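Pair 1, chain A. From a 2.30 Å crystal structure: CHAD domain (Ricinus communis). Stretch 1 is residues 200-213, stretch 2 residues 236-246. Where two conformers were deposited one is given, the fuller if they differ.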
# COMPACT_ATOMS: atom_id res chain seq x y z
N SER A 200 -2.39 -17.44 -0.01
CA SER A 200 -3.46 -17.21 -0.97
C SER A 200 -4.23 -15.92 -0.69
O SER A 200 -4.57 -15.20 -1.63
CB SER A 200 -4.41 -18.40 -1.03
OG SER A 200 -3.73 -19.57 -1.44
N ALA A 201 -4.50 -15.62 0.61
CA ALA A 201 -5.21 -14.42 1.05
C ALA A 201 -4.40 -13.15 0.78
O ALA A 201 -4.99 -12.13 0.41
CB ALA A 201 -5.56 -14.53 2.53
N HIS A 202 -3.07 -13.22 0.96
CA HIS A 202 -2.13 -12.12 0.72
C HIS A 202 -2.03 -11.81 -0.78
O HIS A 202 -2.00 -10.64 -1.16
CB HIS A 202 -0.74 -12.44 1.32
CG HIS A 202 0.39 -11.64 0.76
ND1 HIS A 202 0.60 -10.33 1.13
CD2 HIS A 202 1.34 -12.00 -0.13
CE1 HIS A 202 1.66 -9.93 0.45
NE2 HIS A 202 2.14 -10.90 -0.32
N ARG A 203 -2.01 -12.87 -1.62
CA ARG A 203 -1.95 -12.77 -3.09
C ARG A 203 -3.18 -12.07 -3.65
O ARG A 203 -3.05 -11.26 -4.57
CB ARG A 203 -1.78 -14.16 -3.73
CG ARG A 203 -0.32 -14.56 -3.91
CD ARG A 203 -0.20 -15.89 -4.64
NE ARG A 203 -0.48 -17.03 -3.77
CZ ARG A 203 -0.69 -18.27 -4.19
NH1 ARG A 203 -0.66 -18.55 -5.49
NH2 ARG A 203 -0.93 -19.24 -3.33
N THR A 204 -4.37 -12.36 -3.08
CA THR A 204 -5.65 -11.75 -3.48
C THR A 204 -5.67 -10.27 -3.09
O THR A 204 -6.07 -9.44 -3.92
CB THR A 204 -6.83 -12.56 -2.89
OG1 THR A 204 -6.67 -13.94 -3.22
CG2 THR A 204 -8.19 -12.07 -3.39
N ARG A 205 -5.22 -9.94 -1.85
CA ARG A 205 -5.15 -8.59 -1.30
C ARG A 205 -4.24 -7.68 -2.15
O ARG A 205 -4.58 -6.52 -2.39
CB ARG A 205 -4.67 -8.66 0.16
CG ARG A 205 -4.71 -7.34 0.94
CD ARG A 205 -4.49 -7.54 2.43
NE ARG A 205 -3.27 -8.29 2.74
CZ ARG A 205 -2.08 -7.74 2.93
NH1 ARG A 205 -1.92 -6.42 2.85
NH2 ARG A 205 -1.02 -8.50 3.20
N ILE A 206 -3.08 -8.20 -2.59
CA ILE A 206 -2.13 -7.42 -3.40
C ILE A 206 -2.64 -7.27 -4.84
O ILE A 206 -2.42 -6.22 -5.45
CB ILE A 206 -0.64 -7.89 -3.31
CG1 ILE A 206 -0.43 -9.32 -3.87
CG2 ILE A 206 -0.10 -7.76 -1.88
CD1 ILE A 206 0.91 -9.53 -4.59
N ALA A 207 -3.36 -8.29 -5.37
CA ALA A 207 -3.97 -8.25 -6.71
C ALA A 207 -5.08 -7.20 -6.74
O ALA A 207 -5.29 -6.55 -7.77
CB ALA A 207 -4.54 -9.62 -7.07
N THR A 208 -5.75 -7.01 -5.59
CA THR A 208 -6.80 -6.02 -5.36
C THR A 208 -6.19 -4.61 -5.34
O THR A 208 -6.78 -3.69 -5.91
CB THR A 208 -7.54 -6.37 -4.05
OG1 THR A 208 -8.12 -7.67 -4.17
CG2 THR A 208 -8.62 -5.38 -3.71
N LYS A 209 -5.01 -4.45 -4.69
CA LYS A 209 -4.28 -3.19 -4.59
C LYS A 209 -3.71 -2.78 -5.95
O LYS A 209 -3.88 -1.63 -6.36
CB LYS A 209 -3.16 -3.27 -3.54
CG LYS A 209 -3.58 -2.81 -2.15
CD LYS A 209 -2.38 -2.76 -1.21
CE LYS A 209 -2.74 -2.20 0.14
NZ LYS A 209 -1.57 -2.18 1.06
N ARG A 210 -3.06 -3.74 -6.67
CA ARG A 210 -2.48 -3.54 -8.00
C ARG A 210 -3.54 -3.10 -9.01
O ARG A 210 -3.29 -2.18 -9.79
CB ARG A 210 -1.78 -4.82 -8.49
CG ARG A 210 -0.41 -5.08 -7.87
CD ARG A 210 0.14 -6.41 -8.33
NE ARG A 210 1.36 -6.78 -7.62
CZ ARG A 210 2.01 -7.93 -7.78
NH1 ARG A 210 1.55 -8.85 -8.62
NH2 ARG A 210 3.11 -8.18 -7.09
N GLY A 211 -4.71 -3.74 -8.96
CA GLY A 211 -5.85 -3.46 -9.82
C GLY A 211 -6.47 -2.10 -9.56
O GLY A 211 -6.90 -1.43 -10.51
N ARG A 212 -6.52 -1.69 -8.28
CA ARG A 212 -7.06 -0.40 -7.84
C ARG A 212 -6.15 0.74 -8.31
O ARG A 212 -6.65 1.73 -8.85
CB ARG A 212 -7.24 -0.36 -6.31
CG ARG A 212 -8.10 0.80 -5.81
CD ARG A 212 -8.22 0.83 -4.30
NE ARG A 212 -7.10 1.54 -3.68
CZ ARG A 212 -7.09 2.84 -3.40
NH1 ARG A 212 -8.14 3.60 -3.70
NH2 ARG A 212 -6.03 3.40 -2.83
N TYR A 213 -4.82 0.59 -8.12
CA TYR A 213 -3.82 1.59 -8.51
C TYR A 213 -3.75 1.80 -10.02
O TYR A 213 -3.79 2.95 -10.47
CB TYR A 213 -2.43 1.28 -7.92
CG TYR A 213 -2.36 1.27 -6.40
CD1 TYR A 213 -3.15 2.12 -5.64
CD2 TYR A 213 -1.42 0.48 -5.74
CE1 TYR A 213 -3.07 2.13 -4.24
CE2 TYR A 213 -1.32 0.49 -4.35
CZ TYR A 213 -2.15 1.32 -3.60
OH TYR A 213 -2.05 1.33 -2.23
N ALA A 236 -13.70 -2.80 -1.14
CA ALA A 236 -14.41 -3.60 -0.14
C ALA A 236 -13.65 -4.89 0.18
O ALA A 236 -13.61 -5.30 1.35
CB ALA A 236 -15.82 -3.92 -0.63
N THR A 237 -13.04 -5.52 -0.85
CA THR A 237 -12.23 -6.74 -0.73
C THR A 237 -10.93 -6.43 0.03
O THR A 237 -10.52 -7.22 0.89
CB THR A 237 -12.00 -7.35 -2.12
OG1 THR A 237 -13.25 -7.54 -2.78
CG2 THR A 237 -11.25 -8.68 -2.07
N GLN A 238 -10.29 -5.28 -0.29
CA GLN A 238 -9.05 -4.80 0.33
C GLN A 238 -9.27 -4.51 1.82
O GLN A 238 -8.41 -4.85 2.64
CB GLN A 238 -8.55 -3.53 -0.39
CG GLN A 238 -7.09 -3.18 -0.12
CD GLN A 238 -6.73 -1.79 -0.60
OE1 GLN A 238 -7.03 -1.39 -1.73
NE2 GLN A 238 -6.05 -1.03 0.25
N GLU A 239 -10.42 -3.90 2.16
CA GLU A 239 -10.84 -3.56 3.52
C GLU A 239 -11.02 -4.82 4.38
O GLU A 239 -10.62 -4.83 5.55
CB GLU A 239 -12.15 -2.75 3.47
CG GLU A 239 -12.56 -2.10 4.78
CD GLU A 239 -14.00 -1.62 4.80
OE1 GLU A 239 -14.29 -0.60 4.14
OE2 GLU A 239 -14.83 -2.26 5.48
N GLU A 240 -11.61 -5.89 3.79
CA GLU A 240 -11.86 -7.16 4.47
C GLU A 240 -10.58 -7.96 4.72
O GLU A 240 -10.34 -8.36 5.87
CB GLU A 240 -12.92 -7.99 3.71
CG GLU A 240 -13.28 -9.33 4.34
CD GLU A 240 -13.78 -9.35 5.78
OE1 GLU A 240 -14.45 -8.37 6.20
OE2 GLU A 240 -13.51 -10.35 6.48
N LEU A 241 -9.75 -8.18 3.68
CA LEU A 241 -8.49 -8.92 3.80
C LEU A 241 -7.44 -8.14 4.61
O LEU A 241 -6.61 -8.77 5.27
CB LEU A 241 -7.93 -9.30 2.42
CG LEU A 241 -8.71 -10.35 1.62
CD1 LEU A 241 -8.44 -10.21 0.13
CD2 LEU A 241 -8.38 -11.77 2.08
N GLY A 242 -7.52 -6.81 4.57
CA GLY A 242 -6.64 -5.91 5.30
C GLY A 242 -6.90 -5.92 6.79
O GLY A 242 -5.97 -5.78 7.59
N ARG A 243 -8.19 -6.11 7.18
CA ARG A 243 -8.66 -6.19 8.57
C ARG A 243 -8.00 -7.39 9.27
O ARG A 243 -7.47 -7.23 10.37
CB ARG A 243 -10.20 -6.29 8.60
CG ARG A 243 -10.80 -6.53 9.99
CD ARG A 243 -12.20 -7.12 9.94
NE ARG A 243 -12.26 -8.41 9.23
CZ ARG A 243 -12.01 -9.59 9.77
NH1 ARG A 243 -11.66 -9.69 11.05
NH2 ARG A 243 -12.09 -10.70 9.04
N HIS A 244 -8.03 -8.57 8.62
CA HIS A 244 -7.43 -9.80 9.13
C HIS A 244 -5.90 -9.71 9.12
O HIS A 244 -5.25 -10.30 9.99
CB HIS A 244 -7.91 -11.02 8.33
CG HIS A 244 -7.50 -12.33 8.92
ND1 HIS A 244 -8.29 -12.97 9.87
CD2 HIS A 244 -6.39 -13.07 8.71
CE1 HIS A 244 -7.64 -14.08 10.19
NE2 HIS A 244 -6.49 -14.18 9.52
N ASN A 245 -5.34 -8.97 8.14
CA ASN A 245 -3.90 -8.75 7.99
C ASN A 245 -3.35 -7.89 9.14
O ASN A 245 -2.25 -8.17 9.63
CB ASN A 245 -3.58 -8.11 6.64
CG ASN A 245 -2.12 -7.82 6.41
OD1 ASN A 245 -1.25 -8.70 6.50
ND2 ASN A 245 -1.81 -6.56 6.11
N ASP A 246 -4.11 -6.86 9.57
CA ASP A 246 -3.73 -5.98 10.68
C ASP A 246 -3.59 -6.77 11.99
O ASP A 246 -2.68 -6.51 12.77
CB ASP A 246 -4.74 -4.84 10.85
CG ASP A 246 -4.72 -3.77 9.77
OD1 ASP A 246 -3.83 -3.83 8.89
OD2 ASP A 246 -5.59 -2.88 9.80

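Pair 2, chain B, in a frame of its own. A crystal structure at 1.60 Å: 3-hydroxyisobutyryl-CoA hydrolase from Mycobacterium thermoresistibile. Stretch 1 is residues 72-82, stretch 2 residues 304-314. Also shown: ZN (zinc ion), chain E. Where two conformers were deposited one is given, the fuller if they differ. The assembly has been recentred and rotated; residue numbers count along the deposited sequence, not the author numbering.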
# COMPACT_ATOMS: atom_id res chain seq x y z
N ASP B 72 -8.39 -7.68 4.29
CA ASP B 72 -8.63 -8.94 4.94
C ASP B 72 -8.20 -10.10 4.03
O ASP B 72 -8.83 -10.39 3.00
CB ASP B 72 -10.11 -9.03 5.33
CG ASP B 72 -10.44 -10.27 6.12
OD1 ASP B 72 -9.96 -11.34 5.74
OD2 ASP B 72 -11.20 -10.16 7.09
N VAL B 73 -7.07 -10.73 4.38
CA VAL B 73 -6.47 -11.78 3.54
C VAL B 73 -7.23 -13.10 3.52
O VAL B 73 -7.13 -13.83 2.54
CB VAL B 73 -4.98 -12.09 3.88
CG1 VAL B 73 -4.13 -10.89 3.52
CG2 VAL B 73 -4.82 -12.52 5.33
N VAL B 74 -7.95 -13.41 4.61
CA VAL B 74 -8.77 -14.62 4.71
C VAL B 74 -9.82 -14.64 3.60
O VAL B 74 -10.08 -15.67 2.98
CB VAL B 74 -9.49 -14.73 6.09
CG1 VAL B 74 -10.43 -15.92 6.13
CG2 VAL B 74 -8.49 -14.80 7.25
N ALA B 75 -10.44 -13.49 3.36
CA ALA B 75 -11.49 -13.42 2.36
C ALA B 75 -10.94 -13.60 0.93
O ALA B 75 -11.60 -14.22 0.06
CB ALA B 75 -12.21 -12.08 2.50
N ILE B 76 -9.75 -13.07 0.66
CA ILE B 76 -9.12 -13.23 -0.65
C ILE B 76 -8.78 -14.70 -0.84
O ILE B 76 -8.97 -15.27 -1.91
CB ILE B 76 -7.85 -12.34 -0.79
CG1 ILE B 76 -8.25 -10.86 -0.68
CG2 ILE B 76 -7.14 -12.65 -2.10
CD1 ILE B 76 -9.09 -10.35 -1.83
N TYR B 77 -8.30 -15.32 0.23
CA TYR B 77 -7.93 -16.73 0.20
C TYR B 77 -9.14 -17.58 -0.12
O TYR B 77 -9.11 -18.39 -1.06
CB TYR B 77 -7.30 -17.09 1.55
CG TYR B 77 -6.96 -18.56 1.80
CD1 TYR B 77 -5.97 -19.20 1.07
CD2 TYR B 77 -7.56 -19.24 2.84
CE1 TYR B 77 -5.62 -20.51 1.32
CE2 TYR B 77 -7.25 -20.56 3.10
CZ TYR B 77 -6.27 -21.19 2.35
OH TYR B 77 -5.95 -22.50 2.61
N HIS B 78 -10.24 -17.38 0.59
CA HIS B 78 -11.44 -18.17 0.29
C HIS B 78 -11.94 -17.94 -1.13
O HIS B 78 -12.42 -18.88 -1.78
CB HIS B 78 -12.53 -17.90 1.32
CG HIS B 78 -12.17 -18.38 2.70
ND1 HIS B 78 -12.92 -18.10 3.81
CD2 HIS B 78 -11.11 -19.11 3.14
CE1 HIS B 78 -12.36 -18.63 4.88
NE2 HIS B 78 -11.25 -19.24 4.50
N SER B 79 -11.83 -16.70 -1.63
CA SER B 79 -12.27 -16.44 -3.00
C SER B 79 -11.38 -17.09 -4.07
O SER B 79 -11.87 -17.62 -5.06
CB SER B 79 -12.35 -14.91 -3.24
OG SER B 79 -12.89 -14.62 -4.51
N ALA B 80 -10.08 -17.02 -3.86
CA ALA B 80 -9.11 -17.62 -4.79
C ALA B 80 -9.29 -19.12 -4.88
O ALA B 80 -9.09 -19.69 -5.95
CB ALA B 80 -7.68 -17.29 -4.38
N LYS B 81 -9.68 -19.75 -3.79
CA LYS B 81 -9.97 -21.21 -3.81
C LYS B 81 -11.29 -21.53 -4.53
O LYS B 81 -11.45 -22.63 -5.08
CB LYS B 81 -9.88 -21.80 -2.39
CG LYS B 81 -8.47 -21.74 -1.79
CD LYS B 81 -8.28 -22.66 -0.58
CE LYS B 81 -9.00 -22.17 0.67
NZ LYS B 81 -9.00 -23.19 1.77
N ALA B 82 -12.20 -20.56 -4.56
CA ALA B 82 -13.47 -20.65 -5.27
C ALA B 82 -13.29 -20.09 -6.68
O ALA B 82 -12.28 -20.37 -7.31
CB ALA B 82 -14.55 -19.89 -4.51
N ASP B 304 0.93 -19.63 -6.17
CA ASP B 304 1.60 -18.96 -5.07
C ASP B 304 0.71 -18.06 -4.22
O ASP B 304 0.96 -17.87 -3.05
CB ASP B 304 2.83 -18.19 -5.54
CG ASP B 304 4.04 -19.08 -5.76
OD1 ASP B 304 3.90 -20.33 -5.69
OD2 ASP B 304 5.14 -18.54 -6.00
N LEU B 305 -0.33 -17.46 -4.80
CA LEU B 305 -1.22 -16.65 -3.98
C LEU B 305 -1.87 -17.49 -2.88
O LEU B 305 -1.86 -17.12 -1.71
CB LEU B 305 -2.28 -15.95 -4.83
CG LEU B 305 -3.20 -15.03 -4.02
CD1 LEU B 305 -2.45 -13.89 -3.35
CD2 LEU B 305 -4.34 -14.54 -4.88
N VAL B 306 -2.39 -18.66 -3.24
CA VAL B 306 -3.04 -19.53 -2.26
C VAL B 306 -2.04 -20.08 -1.24
O VAL B 306 -2.28 -20.05 -0.02
CB VAL B 306 -3.81 -20.65 -3.02
CG1 VAL B 306 -4.30 -21.74 -2.07
CG2 VAL B 306 -4.95 -20.03 -3.81
N GLU B 307 -0.90 -20.55 -1.74
CA GLU B 307 0.15 -21.10 -0.90
C GLU B 307 0.68 -20.02 0.04
O GLU B 307 0.92 -20.28 1.23
CB GLU B 307 1.25 -21.68 -1.79
CG GLU B 307 2.48 -22.18 -1.05
CD GLU B 307 2.26 -23.33 -0.09
OE1 GLU B 307 1.15 -23.87 0.03
OE2 GLU B 307 3.22 -23.74 0.55
N GLY B 308 0.92 -18.82 -0.51
CA GLY B 308 1.43 -17.71 0.29
C GLY B 308 0.51 -17.31 1.42
O GLY B 308 0.93 -17.19 2.58
N ILE B 309 -0.76 -17.14 1.13
CA ILE B 309 -1.68 -16.75 2.17
C ILE B 309 -1.87 -17.91 3.14
O ILE B 309 -1.96 -17.70 4.35
CB ILE B 309 -3.03 -16.33 1.60
CG1 ILE B 309 -2.91 -15.04 0.75
CG2 ILE B 309 -4.07 -16.18 2.71
CD1 ILE B 309 -4.16 -14.71 -0.01
N ARG B 310 -1.96 -19.15 2.64
CA ARG B 310 -2.07 -20.33 3.52
C ARG B 310 -0.96 -20.37 4.56
O ARG B 310 -1.20 -20.60 5.76
CB ARG B 310 -2.02 -21.64 2.69
CG ARG B 310 -2.21 -22.92 3.50
CD ARG B 310 -1.51 -24.12 2.86
NE ARG B 310 -0.06 -23.97 2.79
CZ ARG B 310 0.73 -23.93 3.85
NH1 ARG B 310 0.21 -24.03 5.07
NH2 ARG B 310 2.04 -23.80 3.71
N ALA B 311 0.27 -20.18 4.10
CA ALA B 311 1.41 -20.24 4.99
C ALA B 311 1.33 -19.17 6.08
O ALA B 311 1.71 -19.44 7.23
CB ALA B 311 2.71 -20.12 4.22
N GLN B 312 0.88 -17.97 5.72
CA GLN B 312 0.70 -16.88 6.68
C GLN B 312 -0.30 -17.27 7.76
O GLN B 312 -0.06 -17.06 8.94
CB GLN B 312 0.25 -15.58 5.99
N LEU B 313 -1.42 -17.86 7.34
CA LEU B 313 -2.47 -18.25 8.28
C LEU B 313 -2.11 -19.46 9.14
O LEU B 313 -2.43 -19.48 10.32
CB LEU B 313 -3.76 -18.56 7.53
CG LEU B 313 -4.37 -17.42 6.73
CD1 LEU B 313 -5.55 -17.95 5.94
CD2 LEU B 313 -4.77 -16.25 7.62
N VAL B 314 -1.48 -20.46 8.53
CA VAL B 314 -1.22 -21.75 9.18
C VAL B 314 0.27 -21.97 9.33
O VAL B 314 0.75 -22.33 10.41
CB VAL B 314 -1.81 -22.91 8.35
ZN ZN E . -14.66 -17.04 4.16

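What fills the centre of the contact? In pair 1 it is the aliphatic part of an arginine, and in pair 2 a tyrosine ring. A:Arg205 and B:Tyr77 superpose to 0.3 Å at CA, and both have chi1 near t. A:Arg205 lays its CD 3.9 Å from A:Leu241 CB and 3.8 Å from A:Gly242 N, then carries its guanidinium onward until A:Asn245 ND2 lies over one face, 3.3 Å from A:Arg205 NH1. Both nitrogens are donors, so this is packing and not a hydrogen bond. B:Tyr77 is instead a knob among B:Val306, B:Ile309, B:Arg310 and B:Leu313, with its CB 3.6 Å from B:Ile309 CG2 and its CD2 3.9 Å from B:Leu313 CD1.

What backbone do these side chains share? Each pair is two helices running roughly antiparallel, at 144° in pair 1 and 141° in pair 2, with axes 9.1 and 9.7 Å apart at closest approach. Fourteen central residues superpose to 0.3 Å. The register matches as well: the nearest CA atoms belong to A:Arg205 and A:Gln238 (5.7 Å) in pair 1, and to their equivalents B:Tyr77 and B:Val306 (6.1 Å) in pair 2. The buried areas are close, 503 and 491 Å².

How do the flanking positions fill similar space with different chemistry? A:Leu241 and B:Ile309 match, both pointing toward the other helix. A:Leu241 CD2 meets A:Ala201 CB at 4.0 Å; B:Ile309 CG2 stands 4.4 Å from CB of B:Val73, the matching residue. A:Thr204 and A:Thr208 match B:Ile76 and B:Ala80. The threonines turn their hydroxyls back on their own helix, A:Thr208 OG1 donating to A:Thr204 O at 2.7 Å, while A:Thr208 CG2 packs 3.8 Å from A:Gln238 CB. In pair 2, B:Ala80 CB reaches B:Val306 CG2 at 3.9 Å, a similar carbon-to-carbon contact, here between two residues with no polar side-chain atoms.

Do the polar side chains of pair 1 make hydrogen bonds across? They make none, and pair 2 has none either. A:Gln238 extends its amide along the first helix, its NE2 3.5 Å from A:Lys209 CE, whereas the shorter B:Val306 places CG1 4.2 Å from B:Lys81 CG. Within pair 1, A:Gln238 OE1 also lies 3.5 Å from A:Arg212 NE. B:Leu313 occupies the A:Asn245 position, and its CD2 also touches B:Val74 CG2 at 4.0 Å. At the A:Gly242 position, B:Arg310 sets its CG 3.9 Å from B:Tyr77 OH, while its NE forms a salt bridge with B:Glu307 OE1 at 3.0 Å within its own helix.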